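Local coordinates for adhesin LabA (Helicobacter pylori, PDB 6GMM), which probably serves as a surface adhesin that recognises LacdiNAc-type glycans of the gastric mucosa, helping the bacterium attach to its host, at residues A[323-335]-A[346-358]. Residues are numbered along the deposited sequence; the frame is centred on the assembly and turned at random.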
loop_
_atom_site.group_PDB
_atom_site.type_symbol
_atom_site.label_atom_id
_atom_site.label_comp_id
_atom_site.label_asym_id
_atom_site.label_seq_id
_atom_site.Cartn_x
_atom_site.Cartn_y
_atom_site.Cartn_z
ATOM N N LEU A 323 -6.593 20.994 7.426
ATOM C CA LEU A 323 -7.236 19.746 7.849
ATOM C C LEU A 323 -7.280 19.580 9.366
ATOM O O LEU A 323 -8.303 19.197 9.915
ATOM C CB LEU A 323 -6.609 18.509 7.173
ATOM C CG LEU A 323 -6.688 18.460 5.644
ATOM C CD1 LEU A 323 -5.742 17.406 5.081
ATOM C CD2 LEU A 323 -8.102 18.208 5.177
ATOM N N GLY A 324 -6.186 19.902 10.031
ATOM C CA GLY A 324 -6.084 19.753 11.474
ATOM C C GLY A 324 -6.811 20.830 12.237
ATOM O O GLY A 324 -6.925 20.734 13.459
ATOM N N VAL A 325 -7.289 21.876 11.514
ATOM C CA VAL A 325 -7.988 23.063 12.034
ATOM C C VAL A 325 -9.394 23.207 11.332
ATOM O O VAL A 325 -10.015 24.262 11.383
ATOM C CB VAL A 325 -7.050 24.313 11.886
ATOM C CG1 VAL A 325 -7.666 25.570 12.477
ATOM C CG2 VAL A 325 -5.705 24.074 12.549
ATOM N N CYS A 326 -9.915 22.112 10.735
ATOM C CA CYS A 326 -11.211 22.067 10.035
ATOM C C CYS A 326 -12.380 22.455 10.932
ATOM O O CYS A 326 -12.239 22.524 12.153
ATOM C CB CYS A 326 -11.434 20.681 9.446
ATOM S SG CYS A 326 -11.586 19.383 10.706
ATOM N N HIS A 327 -13.552 22.647 10.327
ATOM C CA HIS A 327 -14.766 23.034 11.039
ATOM C C HIS A 327 -15.268 21.951 12.023
ATOM O O HIS A 327 -15.846 22.318 13.044
ATOM C CB HIS A 327 -15.868 23.497 10.052
ATOM C CG HIS A 327 -15.469 24.667 9.187
ATOM N ND1 HIS A 327 -14.798 25.774 9.714
ATOM C CD2 HIS A 327 -15.693 24.883 7.867
ATOM C CE1 HIS A 327 -14.631 26.614 8.699
ATOM N NE2 HIS A 327 -15.158 26.128 7.569
ATOM N N GLU A 328 -15.003 20.645 11.752
ATOM C CA GLU A 328 -15.380 19.526 12.626
ATOM C C GLU A 328 -14.700 19.640 14.000
ATOM O O GLU A 328 -15.380 19.505 15.011
ATOM C CB GLU A 328 -15.042 18.173 11.979
ATOM C CG GLU A 328 -15.996 17.807 10.856
ATOM C CD GLU A 328 -17.336 17.257 11.297
ATOM O OE1 GLU A 328 -17.359 16.305 12.108
ATOM O OE2 GLU A 328 -18.368 17.761 10.807
ATOM N N VAL A 329 -13.373 19.909 14.037
ATOM C CA VAL A 329 -12.636 20.108 15.296
ATOM C C VAL A 329 -13.040 21.432 15.943
ATOM O O VAL A 329 -13.206 21.485 17.168
ATOM C CB VAL A 329 -11.086 19.947 15.214
ATOM C CG1 VAL A 329 -10.694 18.490 15.105
ATOM C CG2 VAL A 329 -10.473 20.743 14.069
ATOM N N GLN A 330 -13.243 22.490 15.109
ATOM C CA GLN A 330 -13.639 23.845 15.526
ATOM C C GLN A 330 -14.931 23.806 16.342
ATOM O O GLN A 330 -15.083 24.556 17.310
ATOM C CB GLN A 330 -13.768 24.740 14.280
ATOM C CG GLN A 330 -14.071 26.208 14.548
ATOM C CD GLN A 330 -14.423 26.971 13.292
ATOM O OE1 GLN A 330 -15.581 26.999 12.849
ATOM N NE2 GLN A 330 -13.440 27.644 12.713
ATOM N N ASN A 331 -15.844 22.898 15.968
ATOM C CA ASN A 331 -17.116 22.691 16.642
ATOM C C ASN A 331 -17.104 21.572 17.710
ATOM O O ASN A 331 -18.143 21.300 18.321
ATOM C CB ASN A 331 -18.214 22.484 15.617
ATOM C CG ASN A 331 -18.640 23.802 15.032
ATOM O OD1 ASN A 331 -19.229 24.637 15.722
ATOM N ND2 ASN A 331 -18.269 24.057 13.780
ATOM N N GLY A 332 -15.935 20.990 17.976
ATOM C CA GLY A 332 -15.781 19.989 19.030
ATOM C C GLY A 332 -16.231 18.580 18.702
ATOM O O GLY A 332 -16.524 17.796 19.612
ATOM N N HIS A 333 -16.258 18.231 17.413
ATOM C CA HIS A 333 -16.596 16.875 17.006
ATOM C C HIS A 333 -15.315 16.023 16.996
ATOM O O HIS A 333 -14.481 16.169 16.105
ATOM C CB HIS A 333 -17.254 16.869 15.626
ATOM C CG HIS A 333 -18.565 17.579 15.574
ATOM N ND1 HIS A 333 -19.265 17.694 14.391
ATOM C CD2 HIS A 333 -19.271 18.175 16.566
ATOM C CE1 HIS A 333 -20.359 18.371 14.690
ATOM N NE2 HIS A 333 -20.405 18.687 15.989
ATOM N N LEU A 334 -15.145 15.177 18.013
ATOM C CA LEU A 334 -14.005 14.258 18.150
ATOM C C LEU A 334 -14.541 12.863 18.493
ATOM O O LEU A 334 -15.757 12.676 18.609
ATOM C CB LEU A 334 -13.045 14.726 19.272
ATOM C CG LEU A 334 -12.244 16.014 19.075
ATOM C CD1 LEU A 334 -11.318 16.246 20.236
ATOM C CD2 LEU A 334 -11.446 15.993 17.801
ATOM N N ARG A 335 -13.633 11.897 18.698
ATOM C CA ARG A 335 -13.980 10.532 19.070
ATOM C C ARG A 335 -14.346 10.445 20.556
ATOM O O ARG A 335 -13.935 11.310 21.334
ATOM C CB ARG A 335 -12.815 9.582 18.746
ATOM C CG ARG A 335 -12.528 9.442 17.260
ATOM C CD ARG A 335 -11.145 8.858 16.987
ATOM N NE ARG A 335 -11.015 8.561 15.561
ATOM C CZ ARG A 335 -9.889 8.252 14.937
ATOM N NH1 ARG A 335 -8.738 8.221 15.601
ATOM N NH2 ARG A 335 -9.901 7.972 13.637
ATOM N N THR A 346 -21.359 9.803 15.408
ATOM C CA THR A 346 -20.232 9.254 14.669
ATOM C C THR A 346 -19.377 10.375 14.064
ATOM O O THR A 346 -19.697 10.906 12.997
ATOM C CB THR A 346 -20.709 8.200 13.654
ATOM O OG1 THR A 346 -21.707 8.778 12.805
ATOM C CG2 THR A 346 -21.253 6.949 14.327
ATOM N N TRP A 347 -18.298 10.746 14.779
ATOM C CA TRP A 347 -17.345 11.781 14.359
ATOM C C TRP A 347 -15.912 11.260 14.404
ATOM O O TRP A 347 -14.969 12.036 14.566
ATOM C CB TRP A 347 -17.441 13.037 15.248
ATOM C CG TRP A 347 -18.774 13.686 15.322
ATOM C CD1 TRP A 347 -19.566 14.066 14.281
ATOM C CD2 TRP A 347 -19.416 14.153 16.509
ATOM N NE1 TRP A 347 -20.681 14.721 14.750
ATOM C CE2 TRP A 347 -20.620 14.780 16.116
ATOM C CE3 TRP A 347 -19.083 14.117 17.871
ATOM C CZ2 TRP A 347 -21.499 15.353 17.037
ATOM C CZ3 TRP A 347 -19.959 14.681 18.784
ATOM C CH2 TRP A 347 -21.153 15.285 18.365
ATOM N N GLY A 348 -15.778 9.954 14.271
ATOM C CA GLY A 348 -14.510 9.240 14.319
ATOM C C GLY A 348 -13.596 9.411 13.127
ATOM O O GLY A 348 -12.393 9.245 13.278
ATOM N N ALA A 349 -14.133 9.738 11.946
ATOM C CA ALA A 349 -13.327 9.838 10.724
ATOM C C ALA A 349 -13.099 11.240 10.190
ATOM O O ALA A 349 -13.905 12.133 10.426
ATOM C CB ALA A 349 -13.956 8.985 9.630
ATOM N N GLY A 350 -12.036 11.400 9.407
ATOM C CA GLY A 350 -11.765 12.656 8.721
ATOM C C GLY A 350 -10.571 13.492 9.115
ATOM O O GLY A 350 -9.601 13.006 9.713
ATOM N N CYS A 351 -10.664 14.787 8.749
ATOM C CA CYS A 351 -9.645 15.835 8.867
ATOM C C CYS A 351 -9.077 16.011 10.274
ATOM O O CYS A 351 -7.947 16.484 10.400
ATOM C CB CYS A 351 -10.177 17.148 8.307
ATOM S SG CYS A 351 -11.888 17.504 8.786
ATOM N N ALA A 352 -9.812 15.583 11.318
ATOM C CA ALA A 352 -9.345 15.665 12.708
ATOM C C ALA A 352 -8.218 14.659 12.991
ATOM O O ALA A 352 -7.405 14.868 13.904
ATOM C CB ALA A 352 -10.500 15.373 13.641
ATOM N N TYR A 353 -8.217 13.535 12.254
ATOM C CA TYR A 353 -7.276 12.435 12.474
ATOM C C TYR A 353 -6.407 12.103 11.268
ATOM O O TYR A 353 -5.824 11.035 11.247
ATOM C CB TYR A 353 -8.062 11.188 12.962
ATOM C CG TYR A 353 -8.842 11.475 14.226
ATOM C CD1 TYR A 353 -8.206 11.524 15.465
ATOM C CD2 TYR A 353 -10.198 11.760 14.178
ATOM C CE1 TYR A 353 -8.907 11.841 16.628
ATOM C CE2 TYR A 353 -10.907 12.105 15.332
ATOM C CZ TYR A 353 -10.254 12.145 16.556
ATOM O OH TYR A 353 -10.931 12.447 17.711
ATOM N N VAL A 354 -6.301 12.998 10.268
ATOM C CA VAL A 354 -5.472 12.723 9.082
ATOM C C VAL A 354 -3.981 12.741 9.447
ATOM O O VAL A 354 -3.259 11.790 9.130
ATOM C CB VAL A 354 -5.834 13.667 7.903
ATOM C CG1 VAL A 354 -4.748 13.702 6.839
ATOM C CG2 VAL A 354 -7.170 13.275 7.278
ATOM N N GLY A 355 -3.567 13.798 10.149
ATOM C CA GLY A 355 -2.196 14.030 10.601
ATOM C C GLY A 355 -1.577 12.940 11.458
ATOM O O GLY A 355 -0.420 12.571 11.246
ATOM N N GLU A 356 -2.331 12.430 12.440
ATOM C CA GLU A 356 -1.868 11.359 13.315
ATOM C C GLU A 356 -1.865 10.011 12.577
ATOM O O GLU A 356 -1.024 9.166 12.874
ATOM C CB GLU A 356 -2.671 11.292 14.633
ATOM C CG GLU A 356 -4.142 10.911 14.486
ATOM C CD GLU A 356 -4.833 10.421 15.746
ATOM O OE1 GLU A 356 -5.087 9.196 15.839
ATOM O OE2 GLU A 356 -5.151 11.260 16.623
ATOM N N THR A 357 -2.782 9.814 11.602
ATOM C CA THR A 357 -2.808 8.547 10.868
ATOM C C THR A 357 -1.552 8.397 9.981
ATOM O O THR A 357 -0.965 7.310 9.981
ATOM C CB THR A 357 -4.131 8.347 10.130
ATOM O OG1 THR A 357 -5.196 8.418 11.090
ATOM C CG2 THR A 357 -4.190 6.997 9.391
ATOM N N VAL A 358 -1.096 9.495 9.303
ATOM C CA VAL A 358 0.115 9.455 8.467
ATOM C C VAL A 358 1.329 9.129 9.359
ATOM O O VAL A 358 2.150 8.297 8.979
ATOM C CB VAL A 358 0.332 10.662 7.497
ATOM C CG1 VAL A 358 0.614 11.961 8.239
ATOM C CG2 VAL A 358 1.452 10.364 6.492
HETATM O O HOH W 1 -6.488 17.875 14.567
HETATM O O HOH W 2 -15.924 13.875 11.578
HETATM O O HOH W 3 -13.995 14.480 13.843
HETATM O O HOH W 4 -17.876 10.698 17.700
HETATM O O HOH W 5 -7.936 6.588 12.213
#
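With its chain extended from CG to NE, Arg335 runs along the face of Tyr353, and Tyr353, its CG anti to the carbonyl carbon (chi1 -58°), turns the ring face to it. The setting is a disulfide-closed loop of this largely helical adhesin: Cys326, N-cap of helix 327-330, is joined to Cys351, just ahead of helix 354-366. Cys326 SG and Cys351 SG are modelled 2.7 Å apart, longer than a standard S-S bond.

The guanidinium of Arg335 lies flat on the phenol, planes 5° apart, and Arg335 CZ sits 3.6 Å from the Tyr353 ring centroid, meeting cation-pi criteria. Gly348 O grips it side-on, accepting from both NE and NH2 of Arg335, each at 2.8 Å, through bent bonds that should restrain its rotation. A fairly straight bond from Arg335 N to Tyr353 OH (2.9 Å) adds a backbone-to-side-chain link between the same two residues, while Glu356 OE1 offers NH1 only a long salt bridge.

A second stack, His333 on Trp347, is built by the residue two before Arg335. The His333 imidazole is offset over the five-membered ring of Trp347, with centroids 3.8 Å apart and planes at 7°; His333 CB adds a CH-pi contact to that ring. Within the imidazole plane, His333 ND1 donates to Glu328 OE1 (3.3 Å), which it meets from above the carboxylate plane; Glu328 OE2 is held by Ser103 N. This bond should restrain ring rotation and keep the imidazole parallel to the indole.

Nearer the disulfide, packing tightens where Val329 CG1 presses on Ala352 CB at 3.4 Å, and one water donates to both Gly324 O and Ala352 O.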